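PDB 3FS3: nucleosome assembly protein 1, putative, which acts as a histone chaperone of the nucleosome assembly protein family, binding histones and assisting their assembly into chromatin, and forms a dimer through long helices. Local coordinates for the interface of chains A and B. Numbering follows the deposited sequence. Chains: chain A/B, Nucleosome assembly protein 1, putative.

Contact 1: the interface of chains A and B. Residues chain A 55, 58-59, 62, 66; chain B 286-287, 290, 292.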
loop_
_atom_site.group_PDB
_atom_site.type_symbol
_atom_site.label_atom_id
_atom_site.label_comp_id
_atom_site.label_asym_id
_atom_site.label_seq_id
_atom_site.Cartn_x
_atom_site.Cartn_y
_atom_site.Cartn_z
ATOM N N LEU A 55 -8.762 -19.882 -25.493
ATOM C CA LEU A 55 -7.610 -19.170 -24.967
ATOM C C LEU A 55 -7.441 -17.821 -25.669
ATOM O O LEU A 55 -7.125 -16.818 -25.027
ATOM C CB LEU A 55 -6.345 -20.017 -25.142
ATOM C CG LEU A 55 -5.082 -19.438 -24.504
ATOM C CD1 LEU A 55 -5.296 -19.304 -23.008
ATOM C CD2 LEU A 55 -3.891 -20.353 -24.778
ATOM N N LEU A 58 -9.922 -15.358 -24.326
ATOM C CA LEU A 58 -9.504 -14.875 -23.013
ATOM C C LEU A 58 -8.423 -13.793 -23.130
ATOM O O LEU A 58 -8.458 -12.803 -22.394
ATOM C CB LEU A 58 -8.988 -16.033 -22.142
ATOM C CG LEU A 58 -10.006 -16.745 -21.250
ATOM C CD1 LEU A 58 -11.232 -17.113 -22.059
ATOM C CD2 LEU A 58 -9.372 -17.981 -20.620
ATOM N N LYS A 59 -7.462 -13.981 -24.035
ATOM C CA LYS A 59 -6.416 -12.977 -24.211
ATOM C C LYS A 59 -7.065 -11.694 -24.719
ATOM O O LYS A 59 -6.686 -10.588 -24.324
ATOM C CB LYS A 59 -5.349 -13.450 -25.199
ATOM C CG LYS A 59 -4.440 -14.563 -24.665
ATOM C CD LYS A 59 -3.981 -14.296 -23.222
ATOM C CE LYS A 59 -3.313 -12.929 -23.039
ATOM N NZ LYS A 59 -1.975 -12.837 -23.690
ATOM N N GLN A 62 -8.575 -10.150 -21.834
ATOM C CA GLN A 62 -7.525 -9.639 -20.961
ATOM C C GLN A 62 -6.972 -8.329 -21.522
ATOM O O GLN A 62 -6.624 -7.417 -20.765
ATOM C CB GLN A 62 -6.386 -10.644 -20.818
ATOM C CG GLN A 62 -5.318 -10.174 -19.843
ATOM C CD GLN A 62 -5.872 -10.001 -18.434
ATOM O OE1 GLN A 62 -5.637 -8.982 -17.777
ATOM N NE2 GLN A 62 -6.610 -11.002 -17.963
ATOM N N TYR A 66 -6.705 -4.645 -19.586
ATOM C CA TYR A 66 -5.549 -3.755 -19.553
ATOM C C TYR A 66 -5.842 -2.360 -20.094
ATOM O O TYR A 66 -5.276 -1.378 -19.613
ATOM C CB TYR A 66 -4.377 -4.379 -20.315
ATOM C CG TYR A 66 -3.746 -5.556 -19.588
ATOM C CD1 TYR A 66 -3.402 -5.461 -18.235
ATOM C CD2 TYR A 66 -3.481 -6.755 -20.252
ATOM C CE1 TYR A 66 -2.810 -6.534 -17.560
ATOM C CE2 TYR A 66 -2.889 -7.835 -19.587
ATOM C CZ TYR A 66 -2.556 -7.714 -18.243
ATOM O OH TYR A 66 -1.962 -8.764 -17.585
ATOM N N VAL B 286 -5.677 -15.116 -17.090
ATOM C CA VAL B 286 -5.107 -15.800 -18.240
ATOM C C VAL B 286 -3.603 -15.627 -18.379
ATOM O O VAL B 286 -2.923 -16.544 -18.826
ATOM C CB VAL B 286 -5.803 -15.383 -19.569
ATOM C CG1 VAL B 286 -5.414 -13.953 -19.968
ATOM C CG2 VAL B 286 -5.438 -16.379 -20.663
ATOM N N ASP B 287 -3.080 -14.466 -17.989
ATOM C CA ASP B 287 -1.644 -14.225 -18.084
ATOM C C ASP B 287 -0.878 -15.084 -17.089
ATOM O O ASP B 287 0.284 -15.439 -17.322
ATOM C CB ASP B 287 -1.327 -12.745 -17.887
ATOM C CG ASP B 287 -1.618 -11.928 -19.128
ATOM O OD1 ASP B 287 -1.812 -12.534 -20.203
ATOM O OD2 ASP B 287 -1.641 -10.686 -19.040
ATOM N N LEU B 290 -0.950 -18.598 -18.643
ATOM C CA LEU B 290 0.116 -18.663 -19.647
ATOM C C LEU B 290 1.498 -18.527 -19.020
ATOM O O LEU B 290 2.504 -18.782 -19.673
ATOM C CB LEU B 290 -0.057 -17.553 -20.699
ATOM C CG LEU B 290 -1.215 -17.655 -21.695
ATOM C CD1 LEU B 290 -1.257 -16.418 -22.569
ATOM C CD2 LEU B 290 -1.041 -18.905 -22.549
ATOM N N ILE B 292 3.119 -15.824 -18.194
ATOM C CA ILE B 292 3.905 -14.735 -18.747
ATOM C C ILE B 292 4.050 -13.542 -17.814
ATOM O O ILE B 292 4.254 -12.420 -18.265
ATOM C CB ILE B 292 3.312 -14.259 -20.088
ATOM C CG1 ILE B 292 1.891 -13.732 -19.886
ATOM C CG2 ILE B 292 3.296 -15.414 -21.078
ATOM C CD1 ILE B 292 1.232 -13.263 -21.173
#
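B:Val286, near the end of helix 260-289, sets its two methyl groups against one side of helix 49-99 of chain A. Its CG2, anti to the backbone N (CG1 at chi1 72°), meets A:Leu55 CD1 at 3.8 Å and also touches A:Leu58 CB. CG1 turns the other way along the helix and touches A:Gln62 CB at 3.6 Å, the two side chains passing antiparallel. Between these points the aliphatic part of A:Lys59 lies over the valine, its CD 3.6 Å from B:Val286 CG1. The same CD reaches B:Leu290 CD1 at 3.5 Å, tip to tip. The second methyl of B:Leu290, CD2, approaches A:Leu55 CD2 at 3.9 Å and extends the apolar patch. Bends at chi2, chi3 and chi4 fold A:Lys59 back, bringing its ammonium NZ to the carboxylate OD1 of B:Asp287, a long salt bridge of 3.5 Å. The other carboxylate oxygen, OD2, accepts a hydrogen bond from the phenol OH of A:Tyr66, modelled very short at 2.4 Å. OD2 uses its anti lone pair and sits in plane at the ring edge, ring and carboxylate being only 18° apart. One carboxylate thus spans a lysine and a tyrosine two helical turns apart on chain A. The patch fastens the last turn of helix 260-289, and the residues just after it, to the partner's long helix, helping to hold the dimer together.

Contact 2: the interface of chains A and B. Residues chain A 62, 65-66, 69; chain B 87, 91, 283-284.
A:Tyr65 has CG anti to the backbone N (chi1 179°), which carries its ring away from helix 49-99 of chain A to lie between B:Pro283 and B:Tyr87. A:Glu69, one turn on, is likewise anti, with an extended chain (chi2 -179°) that carries the carboxylate out to the phenol of B:Tyr284. On one face of the A:Tyr65 ring, the backbone carbonyl O of B:Pro283 sits 3.5 Å above the plane, over the ring centre. On the other, the ring of B:Tyr87 stacks, centroids 4.4 Å apart and planes inclined by 30°, the CE1 corner of A:Tyr65 over its partner's rim. The proline lies parallel to the tyrosine side chain, its CB 3.4 Å from A:Tyr65 CZ. B:Tyr91 flanks the ring, its CZ 4.0 Å from A:Tyr65 CE1. Nearly parallel rings also meet edge to edge, B:Tyr284 CD1 3.4 Å from A:Tyr66 CE1, though the side chains run at about a right angle. The modelled A:Gln62 amide is doubtful: OE1 lies 2.9 Å from B:Pro283 O, two acceptors facing, while NE2 makes a weak hydrogen bond to that carbonyl; O and N may be better exchanged. This aromatic patch of the dimer interface packs helix 49-99 of chain A against helices 260-289 and 49-99 of chain B. The hydroxyl OH of B:Tyr284 donates to A:Glu69 OE2 over 2.5 Å, entering at the syn lone pair, on the side of the other carboxylate oxygen.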
loop_
_atom_site.group_PDB
_atom_site.type_symbol
_atom_site.label_atom_id
_atom_site.label_comp_id
_atom_site.label_asym_id
_atom_site.label_seq_id
_atom_site.Cartn_x
_atom_site.Cartn_y
_atom_site.Cartn_z
ATOM N N GLN A 62 -8.575 -10.150 -21.834
ATOM C CA GLN A 62 -7.525 -9.639 -20.961
ATOM C C GLN A 62 -6.972 -8.329 -21.522
ATOM O O GLN A 62 -6.624 -7.417 -20.765
ATOM C CB GLN A 62 -6.386 -10.644 -20.818
ATOM C CG GLN A 62 -5.318 -10.174 -19.843
ATOM C CD GLN A 62 -5.872 -10.001 -18.434
ATOM O OE1 GLN A 62 -5.637 -8.982 -17.777
ATOM N NE2 GLN A 62 -6.610 -11.002 -17.963
ATOM N N TYR A 65 -9.163 -5.747 -20.474
ATOM C CA TYR A 65 -8.956 -5.392 -19.073
ATOM C C TYR A 65 -7.840 -4.354 -18.957
ATOM O O TYR A 65 -8.006 -3.315 -18.309
ATOM C CB TYR A 65 -8.572 -6.615 -18.235
ATOM C CG TYR A 65 -8.322 -6.261 -16.781
ATOM C CD1 TYR A 65 -9.363 -6.275 -15.851
ATOM C CD2 TYR A 65 -7.065 -5.834 -16.353
ATOM C CE1 TYR A 65 -9.163 -5.871 -14.540
ATOM C CE2 TYR A 65 -6.852 -5.423 -15.041
ATOM C CZ TYR A 65 -7.909 -5.444 -14.140
ATOM O OH TYR A 65 -7.718 -5.044 -12.836
ATOM N N TYR A 66 -6.705 -4.645 -19.586
ATOM C CA TYR A 66 -5.549 -3.755 -19.553
ATOM C C TYR A 66 -5.842 -2.360 -20.094
ATOM O O TYR A 66 -5.276 -1.378 -19.613
ATOM C CB TYR A 66 -4.377 -4.379 -20.315
ATOM C CG TYR A 66 -3.746 -5.556 -19.588
ATOM C CD1 TYR A 66 -3.402 -5.461 -18.235
ATOM C CD2 TYR A 66 -3.481 -6.755 -20.252
ATOM C CE1 TYR A 66 -2.810 -6.534 -17.560
ATOM C CE2 TYR A 66 -2.889 -7.835 -19.587
ATOM C CZ TYR A 66 -2.556 -7.714 -18.243
ATOM O OH TYR A 66 -1.962 -8.764 -17.585
ATOM N N GLU A 69 -7.809 -0.700 -17.365
ATOM C CA GLU A 69 -6.898 -0.470 -16.258
ATOM C C GLU A 69 -5.966 0.717 -16.529
ATOM O O GLU A 69 -5.658 1.483 -15.620
ATOM C CB GLU A 69 -6.074 -1.727 -15.966
ATOM C CG GLU A 69 -5.178 -1.590 -14.737
ATOM C CD GLU A 69 -4.346 -2.829 -14.477
ATOM O OE1 GLU A 69 -3.497 -3.167 -15.327
ATOM O OE2 GLU A 69 -4.545 -3.467 -13.426
ATOM N N TYR B 87 -14.929 -3.540 -15.058
ATOM C CA TYR B 87 -14.260 -4.847 -15.133
ATOM C C TYR B 87 -15.258 -6.008 -15.112
ATOM O O TYR B 87 -15.035 -7.049 -15.744
ATOM C CB TYR B 87 -13.270 -5.041 -13.973
ATOM C CG TYR B 87 -12.152 -4.020 -13.889
ATOM C CD1 TYR B 87 -11.533 -3.523 -15.041
ATOM C CD2 TYR B 87 -11.704 -3.561 -12.656
ATOM C CE1 TYR B 87 -10.493 -2.587 -14.959
ATOM C CE2 TYR B 87 -10.661 -2.626 -12.561
ATOM C CZ TYR B 87 -10.065 -2.143 -13.715
ATOM O OH TYR B 87 -9.061 -1.205 -13.623
ATOM N N TYR B 91 -15.046 -9.871 -16.726
ATOM C CA TYR B 91 -14.871 -11.098 -15.955
ATOM C C TYR B 91 -15.940 -12.118 -16.344
ATOM O O TYR B 91 -15.649 -13.309 -16.480
ATOM C CB TYR B 91 -14.948 -10.825 -14.443
ATOM C CG TYR B 91 -13.840 -9.938 -13.908
ATOM C CD1 TYR B 91 -12.546 -10.017 -14.428
ATOM C CD2 TYR B 91 -14.077 -9.042 -12.864
ATOM C CE1 TYR B 91 -11.516 -9.230 -13.923
ATOM C CE2 TYR B 91 -13.050 -8.246 -12.350
ATOM C CZ TYR B 91 -11.773 -8.347 -12.887
ATOM O OH TYR B 91 -10.752 -7.556 -12.405
ATOM N N PRO B 283 -7.635 -10.119 -11.723
ATOM C CA PRO B 283 -7.458 -9.131 -12.801
ATOM C C PRO B 283 -6.631 -9.602 -14.011
ATOM O O PRO B 283 -6.845 -9.134 -15.140
ATOM C CB PRO B 283 -6.783 -7.955 -12.089
ATOM C CG PRO B 283 -7.202 -8.117 -10.636
ATOM C CD PRO B 283 -7.091 -9.613 -10.448
ATOM N N TYR B 284 -5.706 -10.539 -13.774
ATOM C CA TYR B 284 -4.800 -11.034 -14.812
ATOM C C TYR B 284 -4.760 -12.558 -14.961
ATOM O O TYR B 284 -3.740 -13.112 -15.362
ATOM C CB TYR B 284 -3.377 -10.558 -14.494
ATOM C CG TYR B 284 -3.288 -9.142 -13.957
ATOM C CD1 TYR B 284 -3.806 -8.068 -14.676
ATOM C CD2 TYR B 284 -2.680 -8.879 -12.732
ATOM C CE1 TYR B 284 -3.722 -6.767 -14.195
ATOM C CE2 TYR B 284 -2.586 -7.582 -12.238
ATOM C CZ TYR B 284 -3.109 -6.530 -12.976
ATOM O OH TYR B 284 -3.012 -5.245 -12.499
#

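Contact 3: the interface of chains A and B. Residues chain A 94, 97-98, 111, 114, 286, 289; chain B 54-55, 58.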
loop_
_atom_site.group_PDB
_atom_site.type_symbol
_atom_site.label_atom_id
_atom_site.label_comp_id
_atom_site.label_asym_id
_atom_site.label_seq_id
_atom_site.Cartn_x
_atom_site.Cartn_y
_atom_site.Cartn_z
ATOM N N ARG A 94 0.642 27.742 6.102
ATOM C CA ARG A 94 1.193 27.287 7.367
ATOM C C ARG A 94 2.625 27.806 7.511
ATOM O O ARG A 94 2.991 28.348 8.549
ATOM C CB ARG A 94 1.166 25.764 7.405
ATOM C CG ARG A 94 2.138 25.142 8.374
ATOM C CD ARG A 94 2.698 23.885 7.759
ATOM N NE ARG A 94 1.811 22.758 7.938
ATOM C CZ ARG A 94 1.888 21.626 7.250
ATOM N NH1 ARG A 94 2.817 21.469 6.315
ATOM N NH2 ARG A 94 1.039 20.640 7.516
ATOM N N ALA A 97 2.626 31.536 8.227
ATOM C CA ALA A 97 2.237 31.839 9.595
ATOM C C ALA A 97 3.341 31.431 10.571
ATOM O O ALA A 97 3.566 32.104 11.572
ATOM C CB ALA A 97 0.939 31.115 9.941
ATOM N N LEU A 98 4.029 30.332 10.275
ATOM C CA LEU A 98 5.103 29.840 11.140
ATOM C C LEU A 98 6.373 30.684 11.069
ATOM O O LEU A 98 6.962 31.029 12.098
ATOM C CB LEU A 98 5.474 28.396 10.776
ATOM C CG LEU A 98 4.549 27.248 11.183
ATOM C CD1 LEU A 98 5.054 25.948 10.570
ATOM C CD2 LEU A 98 4.517 27.121 12.694
ATOM N N LEU A 111 6.199 30.124 16.233
ATOM C CA LEU A 111 5.772 28.945 16.996
ATOM C C LEU A 111 6.992 28.040 17.166
ATOM O O LEU A 111 7.168 27.039 16.453
ATOM C CB LEU A 111 4.643 28.191 16.287
ATOM C CG LEU A 111 3.927 27.160 17.165
ATOM C CD1 LEU A 111 3.346 27.861 18.389
ATOM C CD2 LEU A 111 2.815 26.473 16.379
ATOM N N PHE A 114 8.247 24.033 16.337
ATOM C CA PHE A 114 7.118 23.388 15.678
ATOM C C PHE A 114 7.399 22.045 15.020
ATOM O O PHE A 114 6.740 21.060 15.323
ATOM C CB PHE A 114 6.502 24.299 14.615
ATOM C CG PHE A 114 5.357 23.655 13.878
ATOM C CD1 PHE A 114 4.108 23.521 14.488
ATOM C CD2 PHE A 114 5.546 23.130 12.607
ATOM C CE1 PHE A 114 3.060 22.870 13.836
ATOM C CE2 PHE A 114 4.511 22.478 11.942
ATOM C CZ PHE A 114 3.255 22.347 12.563
ATOM N N VAL A 286 0.507 20.037 12.290
ATOM C CA VAL A 286 0.048 20.615 13.543
ATOM C C VAL A 286 -0.581 19.610 14.495
ATOM O O VAL A 286 -0.439 19.745 15.705
ATOM C CB VAL A 286 -0.937 21.798 13.312
ATOM C CG1 VAL A 286 -2.297 21.292 12.810
ATOM C CG2 VAL A 286 -1.088 22.590 14.605
ATOM N N TYR A 289 2.183 18.009 16.181
ATOM C CA TYR A 289 2.708 18.974 17.137
ATOM C C TYR A 289 1.871 18.891 18.416
ATOM O O TYR A 289 2.417 18.736 19.505
ATOM C CB TYR A 289 2.633 20.386 16.561
ATOM C CG TYR A 289 2.902 21.475 17.570
ATOM C CD1 TYR A 289 4.193 21.952 17.794
ATOM C CD2 TYR A 289 1.857 22.033 18.307
ATOM C CE1 TYR A 289 4.436 22.965 18.733
ATOM C CE2 TYR A 289 2.087 23.039 19.242
ATOM C CZ TYR A 289 3.374 23.504 19.449
ATOM O OH TYR A 289 3.583 24.519 20.363
ATOM N N THR B 54 -1.034 31.938 16.353
ATOM C CA THR B 54 -0.383 31.211 15.275
ATOM C C THR B 54 -0.870 29.763 15.250
ATOM O O THR B 54 -1.132 29.203 14.185
ATOM C CB THR B 54 1.141 31.232 15.455
ATOM O OG1 THR B 54 1.620 32.563 15.231
ATOM C CG2 THR B 54 1.813 30.262 14.483
ATOM N N LEU B 55 -0.996 29.170 16.434
ATOM C CA LEU B 55 -1.452 27.796 16.554
ATOM C C LEU B 55 -2.898 27.661 16.071
ATOM O O LEU B 55 -3.245 26.688 15.400
ATOM C CB LEU B 55 -1.339 27.330 18.010
ATOM C CG LEU B 55 -1.659 25.854 18.246
ATOM C CD1 LEU B 55 -0.688 25.000 17.452
ATOM C CD2 LEU B 55 -1.544 25.525 19.733
ATOM N N LEU B 58 -3.003 27.660 12.328
ATOM C CA LEU B 58 -2.571 26.368 11.804
ATOM C C LEU B 58 -3.693 25.325 11.882
ATOM O O LEU B 58 -3.871 24.537 10.949
ATOM C CB LEU B 58 -1.333 25.856 12.561
ATOM C CG LEU B 58 0.037 26.233 11.996
ATOM C CD1 LEU B 58 0.088 27.720 11.714
ATOM C CD2 LEU B 58 1.135 25.822 12.973
#
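A:Phe114 turns one face toward B:Leu58, whose CD2 rests above the rim at the CE1 corner, 3.6 Å from that atom. The second flat group, A:Tyr289, meets B:Leu55 at its CD2-CE2 edge: CD1 of the leucine lies above and outside that edge, 3.8 Å from CE2. A:Leu111 CD2 lies over the face of A:Tyr289 on this same side and reaches both leucines, B:Leu55 CD1 and B:Leu58 CD2. B:Leu58 is the residue most deeply covered here, with 83 Å² hidden. With chi2 at 49° its two branches point to different partners. CD2 points to A:Phe114 and also meets A:Leu98 CD2 at 3.6 Å, the two side chains crossing at about a right angle. CD1 turns instead to the methyl CB of A:Ala97, at 3.9 Å. One turn before it, B:Thr54 contributes its methyl CG2, packed against A:Leu111 CB at 3.9 Å. No polar atoms pair across this patch, so contact here rests on hydrocarbon packing. The start of helix 49-99 of chain B is thereby seated in an apolar groove where chain A's long helix ends against its globular part, tying the two halves of the dimer together.

Contact 1 and contact 2 are neighbours, their C-alpha centres about 9 Å apart, and share A:Gln62 and A:Tyr66; both set helix 49-99 of chain A against helix 260-289 of chain B, and contact 2 adds the far part of the partner's helix 49-99. Contact 3 lies at the far end of the dimer, about 53 Å from contact 1 and 46 Å from contact 2, with the chains exchanged: its Leu55, Leu58 and Val286 are twins of residues in contact 1. The long helices run antiparallel, each start docking on the partner's globular part, which should give the elongated NAP-family dimer matching attachments at both ends.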